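PDB 3S9J: member of DUF4221 family from Bacteroides vulgatus, which is of unknown function but folds as a six-bladed beta-propeller that carries bound sodium ions in the crystal. Local coordinates for residues S210-G215 with M223-L228. Sequence-based numbering, arbitrary orientation.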
loop_
_atom_site.group_PDB
_atom_site.type_symbol
_atom_site.label_atom_id
_atom_site.label_comp_id
_atom_site.label_asym_id
_atom_site.label_seq_id
_atom_site.Cartn_x
_atom_site.Cartn_y
_atom_site.Cartn_z
ATOM N N SER A 210 13.352 8.739 10.371
ATOM C CA SER A 210 13.191 7.404 10.963
ATOM C C SER A 210 11.830 7.292 11.650
ATOM O O SER A 210 11.712 7.008 12.857
ATOM C CB SER A 210 14.367 7.100 11.913
ATOM O OG SER A 210 15.509 6.828 11.128
ATOM N N ARG A 211 10.795 7.538 10.849
ATOM C CA ARG A 211 9.463 7.794 11.357
ATOM C C ARG A 211 8.429 6.951 10.595
ATOM O O ARG A 211 8.350 7.000 9.376
ATOM C CB ARG A 211 9.159 9.295 11.214
ATOM C CG ARG A 211 7.776 9.739 11.582
ATOM C CD ARG A 211 7.687 11.259 11.604
ATOM N NE ARG A 211 8.391 11.786 12.775
ATOM C CZ ARG A 211 8.912 12.998 12.879
ATOM N NH1 ARG A 211 8.820 13.870 11.883
ATOM N NH2 ARG A 211 9.538 13.336 13.996
ATOM N N LEU A 212 7.638 6.210 11.362
ATOM C CA LEU A 212 6.595 5.340 10.854
ATOM C C LEU A 212 5.269 6.042 11.054
ATOM O O LEU A 212 4.993 6.551 12.137
ATOM C CB LEU A 212 6.569 4.050 11.635
ATOM C CG LEU A 212 5.459 3.036 11.335
ATOM C CD1 LEU A 212 5.538 2.529 9.883
ATOM C CD2 LEU A 212 5.569 1.870 12.340
ATOM N N VAL A 213 4.441 6.028 10.018
ATOM C CA VAL A 213 3.103 6.643 10.061
ATOM C C VAL A 213 2.112 5.578 9.580
ATOM O O VAL A 213 2.335 4.970 8.540
ATOM C CB VAL A 213 3.027 7.895 9.153
ATOM C CG1 VAL A 213 1.621 8.567 9.266
ATOM C CG2 VAL A 213 4.188 8.871 9.493
ATOM N N CYS A 214 1.069 5.313 10.370
ATOM C CA CYS A 214 0.037 4.326 10.077
ATOM C C CYS A 214 -1.334 5.000 10.089
ATOM O O CYS A 214 -1.646 5.770 11.003
ATOM C CB CYS A 214 0.012 3.211 11.090
ATOM S SG CYS A 214 1.600 2.346 11.253
ATOM N N GLY A 215 -2.131 4.687 9.066
ATOM C CA GLY A 215 -3.486 5.208 8.909
ATOM C C GLY A 215 -4.487 4.069 8.780
ATOM O O GLY A 215 -4.600 3.450 7.727
HETATM N N MSE A 223 -1.391 7.508 13.225
HETATM C CA MSE A 223 -0.544 7.051 14.311
HETATM C C MSE A 223 0.890 7.205 13.856
HETATM O O MSE A 223 1.242 6.800 12.737
HETATM C CB MSE A 223 -0.842 5.573 14.550
HETATM C CG MSE A 223 -0.311 5.007 15.811
HETATM SE SE MSE A 223 -0.453 3.077 15.701
HETATM C CE MSE A 223 1.270 2.783 14.921
ATOM N N VAL A 224 1.723 7.796 14.712
ATOM C CA VAL A 224 3.108 8.085 14.363
ATOM C C VAL A 224 4.036 7.638 15.482
ATOM O O VAL A 224 3.736 7.823 16.657
ATOM C CB VAL A 224 3.319 9.591 14.096
ATOM C CG1 VAL A 224 4.815 9.921 13.787
ATOM C CG2 VAL A 224 2.369 10.098 13.007
ATOM N N THR A 225 5.166 7.047 15.113
ATOM C CA THR A 225 6.191 6.703 16.084
ATOM C C THR A 225 7.578 6.853 15.470
ATOM O O THR A 225 7.787 6.509 14.325
ATOM C CB THR A 225 6.023 5.264 16.659
ATOM O OG1 THR A 225 7.046 5.018 17.649
ATOM C CG2 THR A 225 6.086 4.244 15.600
ATOM N N ASP A 226 8.501 7.395 16.254
ATOM C CA ASP A 226 9.904 7.602 15.853
ATOM C C ASP A 226 10.883 6.586 16.447
ATOM O O ASP A 226 12.071 6.589 16.079
ATOM C CB ASP A 226 10.363 9.001 16.284
ATOM C CG ASP A 226 9.594 10.094 15.607
ATOM O OD1 ASP A 226 8.996 9.845 14.541
ATOM O OD2 ASP A 226 9.593 11.210 16.126
ATOM N N ASP A 227 10.416 5.770 17.390
ATOM C CA ASP A 227 11.271 4.777 18.062
ATOM C C ASP A 227 10.631 3.378 18.075
ATOM O O ASP A 227 11.052 2.508 18.822
ATOM C CB ASP A 227 11.620 5.237 19.481
ATOM C CG ASP A 227 10.401 5.377 20.388
ATOM O OD1 ASP A 227 9.242 5.249 19.922
ATOM O OD2 ASP A 227 10.615 5.626 21.589
ATOM N N LEU A 228 9.624 3.173 17.225
ATOM C CA LEU A 228 8.932 1.880 17.134
ATOM C C LEU A 228 8.384 1.428 18.480
ATOM O O LEU A 228 8.398 0.240 18.805
ATOM C CB LEU A 228 9.877 0.820 16.543
ATOM C CG LEU A 228 10.425 1.135 15.151
ATOM C CD1 LEU A 228 11.482 0.098 14.770
ATOM C CD2 LEU A 228 9.297 1.157 14.139
#
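Arg211 clasps the carboxylate of Asp226 side-on with two different nitrogens, a bidentate salt bridge set where the paired strands give way to loop. Its NE donates to Asp226 OD1 over 2.7 Å and its NH2 to Asp226 OD2 over 3.0 Å, both on the syn sides of the oxygens. The acceptors lie close to the guanidinium plane, yet the carboxylate is turned 35° from it, so the fit is slightly twisted. The arginine chain starts with CG anti to the backbone N (chi1 175°), which brings CG of Arg211 to 3.7 Å from Val224 CG1. Arg232, on the next strand, forms a second salt bridge to Asp226 OD2, so two cations share one acid. An alanine at Arg211 would probably cost Asp226 both bonds of the clasp, OD1 losing its NE donor, and take away the arginine methylenes that pack against Val224 CG1, while the Arg232 bridge to OD2 could remain. Along the strands from this clasp, paired backbone bonds join Leu212 to Thr225 and Cys214 to Met223, flanking the non-hydrogen-bonded pair Val213 and Val224. On the Leu212 and Cys214 face, the selenomethionine Met223 puts CE 3.7 Å from Cys214 SG, and Ile182 and Met166 of the neighbouring sheet pack against Met223. Strands 211-216 and 221-225 thus form the central antiparallel hairpin of a four-stranded propeller blade, one face packed on the preceding blade.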